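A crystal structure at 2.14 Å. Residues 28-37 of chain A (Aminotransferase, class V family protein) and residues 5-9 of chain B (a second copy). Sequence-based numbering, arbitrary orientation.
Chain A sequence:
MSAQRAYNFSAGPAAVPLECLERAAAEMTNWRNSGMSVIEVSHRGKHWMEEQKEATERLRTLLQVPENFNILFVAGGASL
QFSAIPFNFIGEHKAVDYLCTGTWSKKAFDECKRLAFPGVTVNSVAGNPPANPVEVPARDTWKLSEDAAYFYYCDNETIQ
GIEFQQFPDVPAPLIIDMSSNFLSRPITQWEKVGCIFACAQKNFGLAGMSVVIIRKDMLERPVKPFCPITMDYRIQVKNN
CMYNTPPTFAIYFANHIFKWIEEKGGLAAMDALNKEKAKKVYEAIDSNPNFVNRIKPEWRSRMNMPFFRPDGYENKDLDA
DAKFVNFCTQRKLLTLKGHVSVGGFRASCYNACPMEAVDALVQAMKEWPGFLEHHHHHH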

ATOM      1  N   MET A  28     -12.291  16.458  -5.228  1.00 22.16           N
ATOM      2  CA  MET A  28     -12.259  15.476  -4.133  1.00 22.15           C
ATOM      3  C   MET A  28     -13.617  14.839  -3.842  1.00 22.09           C
ATOM      4  O   MET A  28     -13.671  13.670  -3.476  1.00 21.86           O
ATOM      5  CB  MET A  28     -11.697  16.115  -2.855  1.00 22.29           C
ATOM      6  CG  MET A  28     -11.623  15.220  -1.618  1.00 22.70           C
ATOM      7  SD  MET A  28     -10.605  13.740  -1.798  1.00 23.59           S
ATOM      8  CE  MET A  28      -9.000  14.498  -1.966  1.00 22.86           C
ATOM      9  N   THR A  29     -14.697  15.603  -3.992  1.00 22.48           N
ATOM     10  CA  THR A  29     -16.056  15.098  -3.745  1.00 22.71           C
ATOM     11  C   THR A  29     -16.751  14.591  -5.010  1.00 23.15           C
ATOM     12  O   THR A  29     -17.739  13.851  -4.923  1.00 23.65           O
ATOM     13  CB  THR A  29     -16.950  16.167  -3.077  1.00 22.23           C
ATOM     14  OG1 THR A  29     -17.295  17.181  -4.025  1.00 22.10           O
ATOM     15  CG2 THR A  29     -16.242  16.802  -1.897  1.00 22.40           C
ATOM     16  N   ASN A  30     -16.250  14.988  -6.177  1.00 23.90           N
ATOM     17  CA  ASN A  30     -16.831  14.570  -7.441  1.00 24.39           C
ATOM     18  C   ASN A  30     -15.779  14.489  -8.536  1.00 24.79           C
ATOM     19  O   ASN A  30     -15.375  15.512  -9.105  1.00 24.15           O
ATOM     20  CB  ASN A  30     -17.969  15.517  -7.842  1.00 25.50           C
ATOM     21  CG  ASN A  30     -18.917  14.887  -8.846  1.00 26.22           C
ATOM     22  OD1 ASN A  30     -18.493  14.146  -9.740  1.00 26.38           O
ATOM     23  ND2 ASN A  30     -20.211  15.160  -8.698  1.00 26.99           N
ATOM     24  N   TRP A  31     -15.359  13.260  -8.832  1.00 24.81           N
ATOM     25  CA  TRP A  31     -14.294  12.990  -9.793  1.00 25.43           C
ATOM     26  C   TRP A  31     -14.873  12.738 -11.186  1.00 26.93           C
ATOM     27  O   TRP A  31     -15.711  11.851 -11.361  1.00 26.60           O
ATOM     28  CB  TRP A  31     -13.473  11.790  -9.326  1.00 24.12           C
ATOM     29  CG  TRP A  31     -12.416  11.374 -10.277  1.00 23.44           C
ATOM     30  CD1 TRP A  31     -11.413  12.146 -10.779  1.00 23.34           C
ATOM     31  CD2 TRP A  31     -12.246  10.073 -10.841  1.00 23.43           C
ATOM     32  NE1 TRP A  31     -10.632  11.408 -11.630  1.00 23.19           N
ATOM     33  CE2 TRP A  31     -11.119  10.129 -11.684  1.00 23.07           C
ATOM     34  CE3 TRP A  31     -12.940   8.861 -10.715  1.00 23.23           C
ATOM     35  CZ2 TRP A  31     -10.664   9.014 -12.402  1.00 23.26           C
ATOM     36  CZ3 TRP A  31     -12.489   7.752 -11.431  1.00 22.98           C
ATOM     37  CH2 TRP A  31     -11.364   7.837 -12.260  1.00 22.93           C
ATOM     38  N   ARG A  32     -14.393  13.519 -12.155  1.00 29.50           N
ATOM     39  CA  ARG A  32     -14.892  13.575 -13.541  1.00 32.78           C
ATOM     40  C   ARG A  32     -16.416  13.471 -13.701  1.00 33.10           C
ATOM     41  O   ARG A  32     -16.918  12.748 -14.562  1.00 33.42           O
ATOM     42  CB  ARG A  32     -14.154  12.574 -14.446  1.00 35.45           C
ATOM     43  CG  ARG A  32     -14.441  11.100 -14.173  1.00 38.19           C
ATOM     44  CD  ARG A  32     -14.438  10.257 -15.448  1.00 40.83           C
ATOM     45  NE  ARG A  32     -13.282   9.365 -15.543  1.00 42.51           N
ATOM     46  CZ  ARG A  32     -13.094   8.463 -16.508  1.00 43.82           C
ATOM     47  NH1 ARG A  32     -13.974   8.308 -17.503  1.00 44.32           N
ATOM     48  NH2 ARG A  32     -12.006   7.703 -16.478  1.00 43.60           N
ATOM     49  N   ASN A  33     -17.133  14.213 -12.860  1.00 34.12           N
ATOM     50  CA  ASN A  33     -18.592  14.302 -12.916  1.00 35.34           C
ATOM     51  C   ASN A  33     -19.302  12.942 -12.704  1.00 34.39           C
ATOM     52  O   ASN A  33     -20.397  12.721 -13.219  1.00 34.83           O
ATOM     53  CB  ASN A  33     -19.008  14.976 -14.249  1.00 37.15           C
ATOM     54  CG  ASN A  33     -20.149  15.975 -14.090  1.00 39.55           C
ATOM     55  OD1 ASN A  33     -20.390  16.521 -13.007  1.00 40.74           O
ATOM     56  ND2 ASN A  33     -20.847  16.236 -15.189  1.00 39.91           N
ATOM     57  N   SER A  34     -18.675  12.046 -11.931  1.00 32.83           N
ATOM     58  CA  SER A  34     -19.206  10.697 -11.676  1.00 31.25           C
ATOM     59  C   SER A  34     -20.236  10.665 -10.550  1.00 30.66           C
ATOM     60  O   SER A  34     -21.011   9.712 -10.446  1.00 31.54           O
ATOM     61  CB  SER A  34     -18.070   9.740 -11.315  1.00 31.54           C
ATOM     62  OG  SER A  34     -17.523  10.049 -10.039  1.00 31.36           O
ATOM     63  N   GLY A  35     -20.231  11.699  -9.713  1.00 28.88           N
ATOM     64  CA  GLY A  35     -21.039  11.740  -8.506  1.00 28.60           C
ATOM     65  C   GLY A  35     -20.335  11.198  -7.273  1.00 27.75           C
ATOM     66  O   GLY A  35     -20.940  11.130  -6.201  1.00 26.66           O
ATOM     67  N   MET A  36     -19.059  10.836  -7.403  1.00 26.97           N
ATOM     68  CA  MET A  36     -18.301  10.280  -6.279  1.00 26.31           C
ATOM     69  C   MET A  36     -16.820  10.626  -6.364  1.00 24.32           C
ATOM     70  O   MET A  36     -16.305  10.973  -7.425  1.00 22.96           O
ATOM     71  CB  MET A  36     -18.502   8.760  -6.194  1.00 27.53           C
ATOM     72  CG  MET A  36     -18.506   8.037  -7.528  1.00 28.62           C
ATOM     73  SD  MET A  36     -19.301   6.419  -7.465  1.00 30.03           S
ATOM     74  CE  MET A  36     -19.275   6.005  -9.202  1.00 30.15           C
ATOM     75  N   SER A  37     -16.160  10.543  -5.212  1.00 23.52           N
ATOM     76  CA  SER A  37     -14.718  10.710  -5.107  1.00 22.60           C
ATOM     77  C   SER A  37     -14.044   9.578  -5.866  1.00 22.15           C
ATOM     78  O   SER A  37     -14.628   8.502  -6.020  1.00 22.48           O
ATOM     79  CB  SER A  37     -14.290  10.659  -3.634  1.00 22.26           C
ATOM     80  OG  SER A  37     -12.897  10.909  -3.478  1.00 22.18           O
TER
ATOM     81  N   ARG B   5     -23.587  14.668  -6.028  1.00 29.00           N
ATOM     82  CA  ARG B   5     -23.260  13.441  -5.235  1.00 29.44           C
ATOM     83  C   ARG B   5     -24.278  12.335  -5.520  1.00 30.53           C
ATOM     84  O   ARG B   5     -25.457  12.475  -5.189  1.00 30.55           O
ATOM     85  CB  ARG B   5     -23.226  13.735  -3.725  1.00 28.69           C
ATOM     86  CG  ARG B   5     -22.108  14.670  -3.268  1.00 28.36           C
ATOM     87  CD  ARG B   5     -20.752  13.975  -3.184  1.00 27.10           C
ATOM     88  NE  ARG B   5     -20.697  12.965  -2.119  1.00 26.30           N
ATOM     89  CZ  ARG B   5     -19.766  12.007  -2.002  1.00 25.80           C
ATOM     90  NH1 ARG B   5     -18.762  11.887  -2.878  1.00 25.04           N
ATOM     91  NH2 ARG B   5     -19.845  11.146  -0.996  1.00 26.33           N
ATOM     92  N   ALA B   6     -23.817  11.247  -6.132  1.00 30.95           N
ATOM     93  CA  ALA B   6     -24.660  10.080  -6.423  1.00 32.12           C
ATOM     94  C   ALA B   6     -24.830   9.199  -5.186  1.00 32.48           C
ATOM     95  O   ALA B   6     -24.093   9.343  -4.215  1.00 32.60           O
ATOM     96  CB  ALA B   6     -24.058   9.268  -7.558  1.00 31.79           C
ATOM     97  N   TYR B   7     -25.810   8.297  -5.230  1.00 33.80           N
ATOM     98  CA  TYR B   7     -25.963   7.264  -4.206  1.00 33.92           C
ATOM     99  C   TYR B   7     -25.153   6.062  -4.652  1.00 33.16           C
ATOM    100  O   TYR B   7     -25.488   5.412  -5.650  1.00 34.99           O
ATOM    101  CB  TYR B   7     -27.426   6.883  -4.004  1.00 35.31           C
ATOM    102  CG  TYR B   7     -28.288   8.043  -3.552  1.00 36.66           C
ATOM    103  CD1 TYR B   7     -27.996   8.735  -2.376  1.00 36.77           C
ATOM    104  CD2 TYR B   7     -29.397   8.447  -4.298  1.00 37.92           C
ATOM    105  CE1 TYR B   7     -28.779   9.794  -1.955  1.00 38.06           C
ATOM    106  CE2 TYR B   7     -30.185   9.509  -3.886  1.00 38.62           C
ATOM    107  CZ  TYR B   7     -29.872  10.176  -2.716  1.00 38.90           C
ATOM    108  OH  TYR B   7     -30.650  11.227  -2.308  1.00 41.94           O
ATOM    109  N   ASN B   8     -24.078   5.790  -3.911  1.00 30.53           N
ATOM    110  CA  ASN B   8     -23.074   4.809  -4.284  1.00 28.55           C
ATOM    111  C   ASN B   8     -23.190   3.551  -3.426  1.00 28.02           C
ATOM    112  O   ASN B   8     -23.013   3.606  -2.210  1.00 26.90           O
ATOM    113  CB  ASN B   8     -21.681   5.425  -4.109  1.00 27.75           C
ATOM    114  CG  ASN B   8     -20.573   4.580  -4.710  1.00 26.68           C
ATOM    115  OD1 ASN B   8     -20.813   3.591  -5.405  1.00 25.36           O
ATOM    116  ND2 ASN B   8     -19.342   4.988  -4.457  1.00 27.05           N
ATOM    117  N   PHE B   9     -23.470   2.424  -4.077  1.00 28.02           N
ATOM    118  CA  PHE B   9     -23.570   1.128  -3.404  1.00 27.93           C
ATOM    119  C   PHE B   9     -22.406   0.211  -3.774  1.00 27.04           C
ATOM    120  O   PHE B   9     -22.575  -1.008  -3.812  1.00 27.44           O
ATOM    121  CB  PHE B   9     -24.907   0.466  -3.766  1.00 28.17           C
ATOM    122  CG  PHE B   9     -26.100   1.305  -3.424  1.00 28.91           C
ATOM    123  CD1 PHE B   9     -26.577   1.357  -2.115  1.00 29.15           C
ATOM    124  CD2 PHE B   9     -26.737   2.059  -4.401  1.00 28.91           C
ATOM    125  CE1 PHE B   9     -27.676   2.136  -1.794  1.00 29.13           C
ATOM    126  CE2 PHE B   9     -27.828   2.842  -4.084  1.00 28.68           C
ATOM    127  CZ  PHE B   9     -28.299   2.883  -2.783  1.00 29.06           C
TER

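The most telling residue in this contact is the one without a side chain. Gly A35 sits at phi/psi 91/4, where a CB would be jammed against the carbonyl O of Ser A34, so the backbone by itself calls for glycine. The neighbouring chain makes the same demand: an ideal CB on Gly A35 would lie 2.7 Å from Ala B6 CB, a clash. One position thus satisfies two independent constraints, the backbone angles of its own chain and the close approach of the other.

The methyl of Ala B6 lies against that space, and backbone atoms join the two chains beside it. Gly A35 O accepts a hydrogen bond from Ala B6 N at 2.9 Å, with an N-H...O angle of 158°, and the same Gly A35 O receives a CA-H...O contact from Arg B5 CA at 3.4 Å. The CA atoms of Gly A35 and Arg B5 come within 4.3 Å of each other. Ala B6 points its CB toward chain A, and that methyl lies 4.2 Å from Ser A34 O.

Arg B5 follows another rule: its CA-to-CB bond points away, yet the end of its side chain returns. Chi1, chi2 and chi3 are all m, folding the chain back so that Arg B5 NH1 donates to Thr A29 O at 3.0 Å and 156°. This backbone oxygen lies at the edge of the guanidinium, near its plane, where N-H groups can reach it. Arg B5 has more of its area covered by the other stretch than any other residue here; its hydrogen bond to this stretch goes to a main-chain carbonyl, and its guanidinium is bonded elsewhere in the structure as well.

The surface that receives these groups is held by bonds within chain A. A type I' turn runs from Trp A31 to Ser A34, with Ser A34 N bonded to Trp A31 O at 3.0 Å, and Trp A31 N bonded to Met A36 O at 2.8 Å just beyond it. Asn A30 OD1 accepts from Gly A35 N at 3.0 Å, tying down the glycine's amide while its carbonyl serves chain B. Ser A34 OG plays both roles, donating to Trp A31 O at 2.9 Å and accepting from Met A36 N at 3.2 Å. Ser A37 OG, donating to Met A28 O at 2.9 Å, draws the two ends of the stretch together.

Farther along, with chi1 p and chi2 t, Met A36 places SD 3.3 Å from Asn B8 ND2. Asn B8 directs its CB toward chain A, whereas the preceding Tyr B7 points away: alternation typical of a strand.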